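Local coordinates for DisA protein (Sorangium cellulosum, PDB 6CCA) that probably transfers methyl groups to the alpha-carbon of a polyketide intermediate, building a gem-dimethyl group on the disorazol assembly line, at residues L52-A57 with G194-D199; G116-E121 with L125-R130; R156-C161 with L344-G349; L209-D214 with N329-L334. All blocks are in the same frame, centred on the assembly; numbering follows the deposited sequence.

Interaction 1 of 4, residues L52-A57 with G194-D199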
loop_
_atom_site.group_PDB
_atom_site.type_symbol
_atom_site.label_atom_id
_atom_site.label_comp_id
_atom_site.label_asym_id
_atom_site.label_seq_id
_atom_site.Cartn_x
_atom_site.Cartn_y
_atom_site.Cartn_z
ATOM N N LEU A 52 -12.467 -10.904 -9.455
ATOM C CA LEU A 52 -13.019 -11.690 -8.383
ATOM C C LEU A 52 -12.712 -13.162 -8.514
ATOM O O LEU A 52 -12.856 -13.869 -7.513
ATOM C CB LEU A 52 -14.564 -11.501 -8.214
ATOM C CG LEU A 52 -14.910 -10.143 -7.580
ATOM C CD1 LEU A 52 -16.408 -9.781 -7.687
ATOM C CD2 LEU A 52 -14.482 -10.127 -6.139
ATOM N N THR A 53 -12.319 -13.586 -9.709
ATOM C CA THR A 53 -11.900 -15.017 -9.881
ATOM C C THR A 53 -10.715 -15.346 -9.000
ATOM O O THR A 53 -10.463 -16.505 -8.656
ATOM C CB THR A 53 -11.592 -15.478 -11.281
ATOM O OG1 THR A 53 -10.460 -14.828 -11.868
ATOM C CG2 THR A 53 -12.817 -15.300 -12.180
ATOM N N HIS A 54 -9.989 -14.310 -8.615
ATOM C CA HIS A 54 -8.827 -14.533 -7.735
ATOM C C HIS A 54 -9.120 -14.584 -6.227
ATOM O O HIS A 54 -8.237 -14.911 -5.475
ATOM C CB HIS A 54 -7.793 -13.440 -8.053
ATOM C CG HIS A 54 -7.384 -13.475 -9.466
ATOM N ND1 HIS A 54 -6.736 -14.543 -10.006
ATOM C CD2 HIS A 54 -7.568 -12.592 -10.480
ATOM C CE1 HIS A 54 -6.510 -14.326 -11.289
ATOM N NE2 HIS A 54 -7.008 -13.151 -11.600
ATOM N N GLN A 55 -10.343 -14.377 -5.775
ATOM C CA GLN A 55 -10.631 -14.402 -4.388
ATOM C C GLN A 55 -10.410 -15.718 -3.654
ATOM O O GLN A 55 -9.902 -15.687 -2.591
ATOM C CB GLN A 55 -11.990 -13.819 -4.112
ATOM C CG GLN A 55 -12.372 -13.727 -2.678
ATOM C CD GLN A 55 -13.272 -12.570 -2.506
ATOM O OE1 GLN A 55 -14.500 -12.710 -2.705
ATOM N NE2 GLN A 55 -12.678 -11.376 -2.287
ATOM N N PRO A 56 -10.693 -16.892 -4.265
ATOM C CA PRO A 56 -10.420 -18.156 -3.553
ATOM C C PRO A 56 -8.927 -18.318 -3.266
ATOM O O PRO A 56 -8.537 -18.754 -2.144
ATOM C CB PRO A 56 -10.922 -19.225 -4.545
ATOM C CG PRO A 56 -12.076 -18.511 -5.266
ATOM C CD PRO A 56 -11.522 -17.105 -5.465
ATOM N N ALA A 57 -8.095 -17.857 -4.200
ATOM C CA ALA A 57 -6.641 -17.977 -3.995
ATOM C C ALA A 57 -6.157 -17.047 -2.865
ATOM O O ALA A 57 -5.373 -17.464 -2.018
ATOM C CB ALA A 57 -5.879 -17.762 -5.284
ATOM N N GLY A 194 3.013 -7.338 -12.685
ATOM C CA GLY A 194 3.117 -8.591 -13.346
ATOM C C GLY A 194 2.293 -9.705 -12.725
ATOM O O GLY A 194 2.480 -10.856 -13.058
ATOM N N ASN A 195 1.388 -9.411 -11.801
ATOM C CA ASN A 195 0.478 -10.391 -11.339
ATOM C C ASN A 195 -0.926 -9.761 -11.465
ATOM O O ASN A 195 -1.036 -8.557 -11.542
ATOM C CB ASN A 195 0.800 -10.802 -9.904
ATOM C CG ASN A 195 0.704 -9.639 -8.862
ATOM O OD1 ASN A 195 -0.353 -9.279 -8.390
ATOM N ND2 ASN A 195 1.877 -9.048 -8.513
ATOM N N ALA A 196 -1.956 -10.561 -11.529
ATOM C CA ALA A 196 -3.248 -10.058 -11.919
ATOM C C ALA A 196 -3.820 -8.947 -11.039
ATOM O O ALA A 196 -4.276 -7.912 -11.579
ATOM C CB ALA A 196 -4.258 -11.166 -12.031
ATOM N N THR A 197 -3.839 -9.140 -9.739
ATOM C CA THR A 197 -4.477 -8.119 -8.881
ATOM C C THR A 197 -3.678 -6.803 -8.932
ATOM O O THR A 197 -4.275 -5.721 -9.098
ATOM C CB THR A 197 -4.676 -8.612 -7.432
ATOM O OG1 THR A 197 -3.416 -8.840 -6.819
ATOM C CG2 THR A 197 -5.544 -9.893 -7.393
ATOM N N ALA A 198 -2.350 -6.862 -8.809
ATOM C CA ALA A 198 -1.552 -5.613 -8.851
ATOM C C ALA A 198 -1.787 -4.884 -10.223
ATOM O O ALA A 198 -1.919 -3.647 -10.286
ATOM C CB ALA A 198 -0.061 -5.839 -8.630
ATOM N N ASP A 199 -1.764 -5.656 -11.308
ATOM C CA ASP A 199 -1.907 -5.051 -12.622
ATOM C C ASP A 199 -3.263 -4.444 -12.816
ATOM O O ASP A 199 -3.368 -3.373 -13.404
ATOM C CB ASP A 199 -1.645 -6.088 -13.732
ATOM C CG ASP A 199 -0.181 -6.476 -13.835
ATOM O OD1 ASP A 199 0.693 -5.768 -13.302
ATOM O OD2 ASP A 199 0.053 -7.513 -14.486
#
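His-54 and Thr-197 bring the two backbones as near as they come, with CA of His-54 7.8 Å from CA of Thr-197, where a type I beta turn from Leu-52 to Gln-55 leads into helix 55-75 and faces the first turn of helix 196-216. Side chains alone bridge that gap. The imidazole of His-54 reaches across, its CG anti to the carbonyl carbon (chi1 -59°), and meets the methyl of Ala-196 obliquely: NE2 of His-54 lies 3.4 Å from CB of Ala-196. Nearer the backbone, CG2 of Thr-197 comes to 4.3 Å from CB of His-54. On one face of the imidazole, OG1 of Thr-53 stands 3.8 Å above the centre of the ring, though its hydrogen bond goes to the backbone O of Glu-50. The contact is small, van der Waals in kind, with no hydrogen bond across it. The helix start it touches is capped by Asn-195, whose OD1 accepts from N of Ala-198 at 3.2 Å, the donor lying 42° out of the amide carbonyl plane. OD1 of Asn-195 also bonds the hydroxyl of Tyr-154, while N of Gly-194 donates to OD1 of Asp-199 at 2.9 Å. Helix 152-163 packs against this helix start through Pro-153 and Tyr-154, Ala-150 meets His-54, and Trp-399 touches Leu-52 and Gln-55 on one segment and Thr-197 on the other.

Interaction 2 of 4, residues G116-E121 with L125-R130; sequences GYLRIE and LFTSER
Tyr-117 turns its ring toward Arg-130 through a chi1 of -67°, which sets CG anti to the carbonyl carbon; a bend at chi3 of Arg-130 brings the guanidinium over one face of the phenol. The groups lie flat together, centres 4.5 Å apart and planes at 10°, a stacked pair with NH1 of Arg-130 offset toward the rim. The hydroxyl of Tyr-117 is held by Asp-67 and Lys-134. Strands 118-121 and 124-127 form a beta hairpin, which strand 85-87 extends to a three-stranded antiparallel sheet in order 1-3-2; following helix 102-114, it is consistent with a winged-helix arrangement. Arg-119 and Phe-126 are its hydrogen-bonded pair: N of Arg-119 donates to O of Phe-126 at 2.8 Å, and N of Phe-126 to O of Arg-119 at 2.9 Å. On their face, NH2 of Arg-119 meets CD2 of Phe-126 obliquely at 3.1 Å, a tight approach, with guanidinium and ring planes 33° apart. The other face carries Leu-118, Ile-120, Leu-125 and Thr-127; CD2 of Leu-125 packs 3.7 Å from CG1 of Ile-120, and Leu-118 reaches Leu-109 of helix 102-114. N of Ser-128 donates to O of Tyr-117 at 3.0 Å. OG of Ser-128 donates at 2.6 Å to O of Gly-116, whose positive phi ends helix 102-114 in a Schellman motif, and accepts from N of Arg-130 at 3.0 Å, an ST turn.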
loop_
_atom_site.group_PDB
_atom_site.type_symbol
_atom_site.label_atom_id
_atom_site.label_comp_id
_atom_site.label_asym_id
_atom_site.label_seq_id
_atom_site.Cartn_x
_atom_site.Cartn_y
_atom_site.Cartn_z
ATOM N N GLY A 116 -7.958 -19.568 15.714
ATOM C CA GLY A 116 -8.349 -20.695 16.562
ATOM C C GLY A 116 -7.198 -21.484 17.171
ATOM O O GLY A 116 -7.420 -22.533 17.774
ATOM N N TYR A 117 -5.950 -20.985 17.074
ATOM C CA TYR A 117 -4.822 -21.660 17.684
ATOM C C TYR A 117 -4.524 -21.257 19.103
ATOM O O TYR A 117 -3.955 -22.056 19.857
ATOM C CB TYR A 117 -3.552 -21.430 16.821
ATOM C CG TYR A 117 -3.563 -22.075 15.434
ATOM C CD1 TYR A 117 -3.812 -23.424 15.274
ATOM C CD2 TYR A 117 -3.260 -21.350 14.276
ATOM C CE1 TYR A 117 -3.823 -24.039 14.034
ATOM C CE2 TYR A 117 -3.256 -21.953 13.034
ATOM C CZ TYR A 117 -3.524 -23.311 12.916
ATOM O OH TYR A 117 -3.550 -23.959 11.705
ATOM N N LEU A 118 -4.815 -20.001 19.490
ATOM C CA LEU A 118 -4.573 -19.504 20.844
ATOM C C LEU A 118 -5.928 -19.050 21.396
ATOM O O LEU A 118 -6.777 -18.589 20.644
ATOM C CB LEU A 118 -3.645 -18.297 20.916
ATOM C CG LEU A 118 -2.181 -18.486 20.579
ATOM C CD1 LEU A 118 -1.437 -17.214 20.777
ATOM C CD2 LEU A 118 -1.529 -19.630 21.386
ATOM N N ARG A 119 -6.105 -19.240 22.700
ATOM C CA ARG A 119 -7.142 -18.558 23.456
ATOM C C ARG A 119 -6.388 -17.596 24.324
ATOM O O ARG A 119 -5.383 -17.946 24.955
ATOM C CB ARG A 119 -7.977 -19.538 24.275
ATOM C CG ARG A 119 -9.124 -18.873 25.039
ATOM C CD ARG A 119 -10.297 -19.825 25.335
ATOM N NE ARG A 119 -9.899 -21.189 25.724
ATOM C CZ ARG A 119 -9.298 -21.507 26.872
ATOM N NH1 ARG A 119 -9.024 -20.544 27.768
ATOM N NH2 ARG A 119 -8.978 -22.789 27.139
ATOM N N ILE A 120 -6.835 -16.331 24.333
ATOM C CA ILE A 120 -6.133 -15.309 24.986
ATOM C C ILE A 120 -7.036 -14.612 26.044
ATOM O O ILE A 120 -8.151 -14.273 25.740
ATOM C CB ILE A 120 -5.701 -14.174 23.997
ATOM C CG1 ILE A 120 -4.755 -14.754 22.936
ATOM C CG2 ILE A 120 -5.017 -13.078 24.742
ATOM C CD1 ILE A 120 -4.148 -13.773 21.966
ATOM N N GLU A 121 -6.537 -14.501 27.256
ATOM C CA GLU A 121 -7.291 -13.948 28.371
ATOM C C GLU A 121 -6.310 -13.007 29.060
ATOM O O GLU A 121 -5.465 -13.409 29.839
ATOM C CB GLU A 121 -7.718 -15.116 29.281
ATOM C CG GLU A 121 -8.975 -14.867 30.029
ATOM C CD GLU A 121 -9.174 -15.927 31.108
ATOM O OE1 GLU A 121 -9.466 -15.501 32.223
ATOM O OE2 GLU A 121 -8.995 -17.162 30.835
ATOM N N LEU A 125 -1.972 -16.870 27.502
ATOM C CA LEU A 125 -2.064 -17.561 26.249
ATOM C C LEU A 125 -2.227 -19.047 26.467
ATOM O O LEU A 125 -1.515 -19.614 27.214
ATOM C CB LEU A 125 -0.795 -17.308 25.453
ATOM C CG LEU A 125 -0.387 -15.861 25.326
ATOM C CD1 LEU A 125 0.939 -15.695 24.630
ATOM C CD2 LEU A 125 -1.464 -15.038 24.669
ATOM N N PHE A 126 -3.171 -19.647 25.798
ATOM C CA PHE A 126 -3.440 -21.047 25.949
ATOM C C PHE A 126 -3.511 -21.639 24.561
ATOM O O PHE A 126 -4.333 -21.204 23.723
ATOM C CB PHE A 126 -4.784 -21.273 26.644
ATOM C CG PHE A 126 -5.036 -22.722 26.982
ATOM C CD1 PHE A 126 -4.253 -23.364 27.919
ATOM C CD2 PHE A 126 -6.040 -23.431 26.353
ATOM C CE1 PHE A 126 -4.496 -24.710 28.225
ATOM C CE2 PHE A 126 -6.257 -24.760 26.622
ATOM C CZ PHE A 126 -5.519 -25.386 27.586
ATOM N N THR A 127 -2.710 -22.681 24.310
ATOM C CA THR A 127 -2.788 -23.343 22.992
ATOM C C THR A 127 -3.935 -24.272 22.968
ATOM O O THR A 127 -4.072 -25.175 23.848
ATOM C CB THR A 127 -1.507 -24.146 22.602
ATOM O OG1 THR A 127 -1.062 -24.979 23.699
ATOM C CG2 THR A 127 -0.402 -23.264 22.358
ATOM N N SER A 128 -4.714 -24.141 21.920
ATOM C CA SER A 128 -5.841 -24.953 21.690
ATOM C C SER A 128 -5.514 -26.267 21.053
ATOM O O SER A 128 -4.379 -26.512 20.633
ATOM C CB SER A 128 -6.821 -24.252 20.755
ATOM O OG SER A 128 -6.560 -24.477 19.350
ATOM N N GLU A 129 -6.565 -27.079 20.982
ATOM C CA GLU A 129 -6.596 -28.373 20.303
ATOM C C GLU A 129 -6.213 -28.371 18.844
ATOM O O GLU A 129 -5.765 -29.400 18.353
ATOM C CB GLU A 129 -8.002 -29.004 20.427
ATOM C CG GLU A 129 -8.238 -29.612 21.800
ATOM C CD GLU A 129 -7.125 -30.588 22.212
ATOM O OE1 GLU A 129 -7.109 -31.725 21.671
ATOM O OE2 GLU A 129 -6.266 -30.234 23.064
ATOM N N ARG A 130 -6.361 -27.231 18.179
ATOM C CA ARG A 130 -5.995 -27.109 16.774
ATOM C C ARG A 130 -4.481 -27.059 16.589
ATOM O O ARG A 130 -3.982 -27.258 15.481
ATOM C CB ARG A 130 -6.639 -25.864 16.162
ATOM C CG ARG A 130 -7.732 -26.164 15.148
ATOM C CD ARG A 130 -8.054 -24.943 14.303
ATOM N NE ARG A 130 -7.694 -25.135 12.902
ATOM C CZ ARG A 130 -7.319 -24.155 12.086
ATOM N NH1 ARG A 130 -7.253 -22.909 12.530
ATOM N NH2 ARG A 130 -7.010 -24.424 10.824
#

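Interaction 3 of 4, residues R156-C161 with L344-G349; sequences RLLWAC and LTLSAG
Apolar packing joins Leu-158 to Leu-346, and a van der Waals contact sets Leu-157 against Ser-347. CD2 of Leu-158 comes to 3.9 Å from CB of Leu-346 and to 4.1 Å from CD1 of Leu-346, so one methyl branch touches both the root and one tip of the other leucine; the two side chains cross at about a right angle. In Leu-157, CG lies opposite the backbone N (chi1 176°), and this swings its CD2 to within 4.0 Å of CB of Ser-347. The CA atoms of Leu-158 and Ser-347 are 6.7 Å apart, the nearest pair of the contact. Hydrogen bonding stays within each segment or goes to other parts of the chain. OG of Ser-347 bonds the backbone O of Phe-343, so its polar end is tied back to the helix just before it while its CB meets Leu-157. Where helix 342-346 ends, N of Gly-349 reaches back to O of Leu-344 at 2.8 Å, and the backbone O of Leu-346 is taken up by the hydroxyl of Tyr-165. Around the buried leucines, Ser-65 of helix 55-75 touches both Leu-158 and Leu-346, and Leu-108 of helix 102-114 covers Leu-346 as well. Several helices thus converge on one leucine-rich core, a largely helical packing, possibly part of a helical lid such as many class I methyltransferases add to their Rossmann-like domain.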
loop_
_atom_site.group_PDB
_atom_site.type_symbol
_atom_site.label_atom_id
_atom_site.label_comp_id
_atom_site.label_asym_id
_atom_site.label_seq_id
_atom_site.Cartn_x
_atom_site.Cartn_y
_atom_site.Cartn_z
ATOM N N ARG A 156 5.875 -16.708 -2.497
ATOM C CA ARG A 156 7.327 -16.625 -2.569
ATOM C C ARG A 156 7.883 -15.682 -1.506
ATOM O O ARG A 156 8.777 -16.054 -0.745
ATOM C CB ARG A 156 7.769 -16.166 -3.961
ATOM C CG ARG A 156 7.850 -17.285 -4.986
ATOM C CD ARG A 156 8.596 -16.837 -6.233
ATOM N NE ARG A 156 9.989 -16.506 -5.948
ATOM C CZ ARG A 156 10.494 -15.278 -6.016
ATOM N NH1 ARG A 156 9.719 -14.259 -6.362
ATOM N NH2 ARG A 156 11.774 -15.069 -5.740
ATOM N N LEU A 157 7.354 -14.463 -1.454
ATOM C CA LEU A 157 7.819 -13.489 -0.482
ATOM C C LEU A 157 7.619 -14.001 0.978
ATOM O O LEU A 157 8.471 -13.816 1.825
ATOM C CB LEU A 157 7.067 -12.173 -0.668
ATOM C CG LEU A 157 7.454 -11.130 0.394
ATOM C CD1 LEU A 157 8.954 -10.908 0.374
ATOM C CD2 LEU A 157 6.743 -9.782 0.193
ATOM N N LEU A 158 6.419 -14.525 1.292
ATOM C CA LEU A 158 6.182 -15.037 2.647
ATOM C C LEU A 158 7.156 -16.142 2.985
ATOM O O LEU A 158 7.628 -16.231 4.107
ATOM C CB LEU A 158 4.786 -15.581 2.779
ATOM C CG LEU A 158 3.684 -14.551 2.819
ATOM C CD1 LEU A 158 2.396 -15.268 3.037
ATOM C CD2 LEU A 158 3.883 -13.613 4.028
ATOM N N TRP A 159 7.417 -17.037 2.040
ATOM C CA TRP A 159 8.375 -18.139 2.270
ATOM C C TRP A 159 9.792 -17.645 2.498
ATOM O O TRP A 159 10.454 -18.092 3.427
ATOM C CB TRP A 159 8.322 -19.189 1.146
ATOM C CG TRP A 159 8.953 -20.487 1.557
ATOM C CD1 TRP A 159 10.182 -20.957 1.176
ATOM C CD2 TRP A 159 8.461 -21.393 2.548
ATOM N NE1 TRP A 159 10.435 -22.144 1.835
ATOM C CE2 TRP A 159 9.415 -22.412 2.699
ATOM C CE3 TRP A 159 7.294 -21.448 3.287
ATOM C CZ2 TRP A 159 9.209 -23.513 3.522
ATOM C CZ3 TRP A 159 7.104 -22.501 4.150
ATOM C CH2 TRP A 159 8.051 -23.541 4.246
ATOM N N ALA A 160 10.215 -16.597 1.783
ATOM C CA ALA A 160 11.532 -16.004 2.025
ATOM C C ALA A 160 11.602 -15.390 3.436
ATOM O O ALA A 160 12.610 -15.501 4.134
ATOM C CB ALA A 160 11.873 -14.964 0.938
ATOM N N CYS A 161 10.534 -14.755 3.867
ATOM C CA CYS A 161 10.506 -14.158 5.197
ATOM C C CYS A 161 10.499 -15.300 6.232
ATOM O O CYS A 161 11.219 -15.246 7.215
ATOM C CB CYS A 161 9.252 -13.319 5.395
ATOM S SG CYS A 161 9.308 -11.751 4.461
ATOM N N LEU A 344 0.199 -9.033 4.516
ATOM C CA LEU A 344 0.858 -7.768 4.785
ATOM C C LEU A 344 1.445 -7.668 6.177
ATOM O O LEU A 344 2.583 -7.161 6.383
ATOM C CB LEU A 344 -0.137 -6.596 4.572
ATOM C CG LEU A 344 -0.536 -6.417 3.097
ATOM C CD1 LEU A 344 -1.595 -5.295 3.050
ATOM C CD2 LEU A 344 0.647 -6.042 2.215
ATOM N N THR A 345 0.666 -8.068 7.183
ATOM C CA THR A 345 1.195 -8.016 8.538
ATOM C C THR A 345 2.547 -8.739 8.643
ATOM O O THR A 345 3.484 -8.239 9.246
ATOM C CB THR A 345 0.207 -8.586 9.580
ATOM O OG1 THR A 345 -1.009 -7.791 9.578
ATOM C CG2 THR A 345 0.872 -8.581 10.990
ATOM N N LEU A 346 2.639 -9.904 8.035
ATOM C CA LEU A 346 3.867 -10.726 8.133
ATOM C C LEU A 346 5.065 -10.145 7.372
ATOM O O LEU A 346 6.181 -10.334 7.819
ATOM C CB LEU A 346 3.629 -12.135 7.633
ATOM C CG LEU A 346 2.723 -12.989 8.459
ATOM C CD1 LEU A 346 2.481 -14.333 7.779
ATOM C CD2 LEU A 346 3.371 -13.132 9.809
ATOM N N SER A 347 4.787 -9.422 6.268
ATOM C CA SER A 347 5.781 -8.896 5.358
ATOM C C SER A 347 6.012 -7.409 5.544
ATOM O O SER A 347 7.035 -7.028 6.154
ATOM C CB SER A 347 5.495 -9.248 3.932
ATOM O OG SER A 347 4.260 -8.834 3.403
ATOM N N ALA A 348 5.045 -6.607 5.087
ATOM C CA ALA A 348 5.082 -5.127 5.260
ATOM C C ALA A 348 5.151 -4.744 6.732
ATOM O O ALA A 348 5.780 -3.766 7.104
ATOM C CB ALA A 348 3.859 -4.505 4.580
ATOM N N GLY A 349 4.583 -5.574 7.621
ATOM C CA GLY A 349 4.677 -5.349 9.094
ATOM C C GLY A 349 6.031 -5.333 9.759
ATOM O O GLY A 349 6.187 -4.964 10.961
#

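Interaction 4 of 4, residues L209-D214 with N329-L334; sequences LLVFLD and NGWLVL
Trp-331 and Phe-212 form an edge-to-face aromatic pair between helix 196-216 and strand 330-337, a helix packed on the central sheet of a fold that strand order and family mark as the Rossmann-like class I methyltransferase domain. Strand 330-337 runs parallel to strand 300-306 and antiparallel to strand 402-409, so the tryptophan rises from within the sheet; its backbone is hydrogen-bonded to Asp-301 and Val-303. Phe-212 lies on the helix opposite, the CA of Phe-212 8.8 Å from the CA of Trp-331. The phenyl comes in edge first: its plane stands at 80° to the indole, and the centroid of its ring is 4.8 Å from that of the six-membered ring of Trp-331. With CG of Phe-212 opposite the backbone N (chi1 -175°), the ring is carried over the indole. The stem of the side chain takes part too, since CB of Phe-212 makes a CH-pi contact 4.2 Å from the centroid of the six-membered ring of Trp-331, 25° off the ring normal. The two side chains run past each other in opposite directions, the phenyl spanning the indole toward its five-membered ring. At the rim of the indole, near its plane, CG1 of Val-211 stands 4.4 Å from CH2 of Trp-331. Helix 34-41 adds Ser-37, which touches both Val-211 and Trp-331, while Phe-212 rests on Asp-301 and Val-302. CD2 of Phe-212 hangs over the middle of the indole, 3.5 Å from both CD2 and CE2 of Trp-331.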
loop_
_atom_site.group_PDB
_atom_site.type_symbol
_atom_site.label_atom_id
_atom_site.label_comp_id
_atom_site.label_asym_id
_atom_site.label_seq_id
_atom_site.Cartn_x
_atom_site.Cartn_y
_atom_site.Cartn_z
ATOM N N LEU A 209 -5.472 8.784 -14.922
ATOM C CA LEU A 209 -4.663 9.874 -15.380
ATOM C C LEU A 209 -4.994 10.252 -16.822
ATOM O O LEU A 209 -5.032 11.445 -17.179
ATOM C CB LEU A 209 -3.155 9.544 -15.220
ATOM C CG LEU A 209 -2.689 9.248 -13.789
ATOM C CD1 LEU A 209 -1.204 8.836 -13.861
ATOM C CD2 LEU A 209 -2.877 10.366 -12.783
ATOM N N LEU A 210 -5.199 9.250 -17.667
ATOM C CA LEU A 210 -5.490 9.498 -19.048
ATOM C C LEU A 210 -6.857 10.136 -19.208
ATOM O O LEU A 210 -7.043 11.016 -20.073
ATOM C CB LEU A 210 -5.387 8.204 -19.817
ATOM C CG LEU A 210 -3.942 7.710 -19.996
ATOM C CD1 LEU A 210 -3.913 6.434 -20.783
ATOM C CD2 LEU A 210 -3.024 8.705 -20.686
ATOM N N VAL A 211 -7.815 9.750 -18.360
ATOM C CA VAL A 211 -9.143 10.406 -18.409
ATOM C C VAL A 211 -9.020 11.864 -18.005
ATOM O O VAL A 211 -9.607 12.800 -18.617
ATOM C CB VAL A 211 -10.136 9.606 -17.558
ATOM C CG1 VAL A 211 -11.353 10.432 -17.135
ATOM C CG2 VAL A 211 -10.474 8.345 -18.333
ATOM N N PHE A 212 -8.182 12.110 -17.033
ATOM C CA PHE A 212 -7.937 13.494 -16.628
ATOM C C PHE A 212 -7.350 14.296 -17.776
ATOM O O PHE A 212 -7.829 15.418 -18.089
ATOM C CB PHE A 212 -7.013 13.546 -15.410
ATOM C CG PHE A 212 -6.826 14.919 -14.883
ATOM C CD1 PHE A 212 -5.907 15.768 -15.420
ATOM C CD2 PHE A 212 -7.693 15.392 -13.896
ATOM C CE1 PHE A 212 -5.784 17.047 -14.885
ATOM C CE2 PHE A 212 -7.571 16.653 -13.367
ATOM C CZ PHE A 212 -6.615 17.489 -13.885
ATOM N N LEU A 213 -6.328 13.762 -18.392
ATOM C CA LEU A 213 -5.660 14.455 -19.468
ATOM C C LEU A 213 -6.607 14.691 -20.636
ATOM O O LEU A 213 -6.605 15.731 -21.208
ATOM C CB LEU A 213 -4.392 13.736 -19.911
ATOM C CG LEU A 213 -3.265 13.866 -18.896
ATOM C CD1 LEU A 213 -2.199 12.815 -19.045
ATOM C CD2 LEU A 213 -2.625 15.212 -18.983
ATOM N N ASP A 214 -7.407 13.705 -20.950
ATOM C CA ASP A 214 -8.340 13.836 -22.054
ATOM C C ASP A 214 -9.324 14.945 -21.811
ATOM O O ASP A 214 -9.697 15.608 -22.700
ATOM C CB ASP A 214 -9.116 12.570 -22.277
ATOM C CG ASP A 214 -8.336 11.537 -22.997
ATOM O OD1 ASP A 214 -7.307 11.827 -23.622
ATOM O OD2 ASP A 214 -8.781 10.405 -22.909
ATOM N N ASN A 329 -9.848 21.970 -7.330
ATOM C CA ASN A 329 -10.378 20.945 -8.242
ATOM C C ASN A 329 -9.292 20.052 -8.928
ATOM O O ASN A 329 -9.551 19.425 -9.984
ATOM C CB ASN A 329 -11.147 21.600 -9.376
ATOM C CG ASN A 329 -12.313 22.430 -8.852
ATOM O OD1 ASN A 329 -12.883 22.054 -7.853
ATOM N ND2 ASN A 329 -12.656 23.545 -9.516
ATOM N N GLY A 330 -8.109 19.953 -8.270
ATOM C CA GLY A 330 -7.101 18.973 -8.653
ATOM C C GLY A 330 -7.472 17.628 -7.970
ATOM O O GLY A 330 -8.212 17.580 -6.950
ATOM N N TRP A 331 -6.972 16.561 -8.545
ATOM C CA TRP A 331 -7.284 15.201 -8.002
ATOM C C TRP A 331 -6.161 14.594 -7.182
ATOM O O TRP A 331 -4.965 14.749 -7.524
ATOM C CB TRP A 331 -7.562 14.251 -9.155
ATOM C CG TRP A 331 -8.738 14.533 -10.044
ATOM C CD1 TRP A 331 -9.536 15.621 -10.057
ATOM C CD2 TRP A 331 -9.125 13.722 -11.136
ATOM N NE1 TRP A 331 -10.480 15.484 -11.061
ATOM C CE2 TRP A 331 -10.213 14.347 -11.768
ATOM C CE3 TRP A 331 -8.640 12.506 -11.654
ATOM C CZ2 TRP A 331 -10.863 13.787 -12.868
ATOM C CZ3 TRP A 331 -9.259 11.942 -12.778
ATOM C CH2 TRP A 331 -10.405 12.588 -13.366
ATOM N N LEU A 332 -6.545 13.911 -6.109
ATOM C CA LEU A 332 -5.703 12.928 -5.459
ATOM C C LEU A 332 -6.110 11.543 -5.935
ATOM O O LEU A 332 -7.317 11.237 -5.962
ATOM C CB LEU A 332 -5.878 13.055 -3.970
ATOM C CG LEU A 332 -5.187 11.992 -3.130
ATOM C CD1 LEU A 332 -3.662 12.060 -3.326
ATOM C CD2 LEU A 332 -5.510 12.165 -1.644
ATOM N N VAL A 333 -5.151 10.779 -6.431
ATOM C CA VAL A 333 -5.403 9.417 -6.900
ATOM C C VAL A 333 -4.590 8.503 -5.983
ATOM O O VAL A 333 -3.321 8.606 -5.891
ATOM C CB VAL A 333 -4.949 9.251 -8.346
ATOM C CG1 VAL A 333 -5.160 7.796 -8.762
ATOM C CG2 VAL A 333 -5.705 10.240 -9.229
ATOM N N LEU A 334 -5.300 7.663 -5.239
ATOM C CA LEU A 334 -4.665 6.690 -4.347
ATOM C C LEU A 334 -4.842 5.267 -4.859
ATOM O O LEU A 334 -5.959 4.906 -5.316
ATOM C CB LEU A 334 -5.283 6.782 -2.942
ATOM C CG LEU A 334 -5.239 8.074 -2.189
ATOM C CD1 LEU A 334 -6.077 8.046 -0.910
ATOM C CD2 LEU A 334 -3.792 8.412 -1.854
#

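Interactions 1 and 4 share helix 196-216: its first turn meets the turn before helix 55-75 in the one, and a later part packs on the methyltransferase sheet in the other, about 25 Å apart between centres. Interaction 3 is about 18 Å from interaction 1, centre to centre; helix 55-75, which begins in interaction 1, touches the leucines of interaction 3, and helix 152-163, which carries interaction 3, packs on interaction 1. Interaction 2 sits at the far end, its centre about 49 Å from that of interaction 4, with helix 102-114 reaching both interactions 2 and 3. Strand 330-337 leads on to helix 342-346, linking interactions 4 and 3, about 33 Å apart between centres.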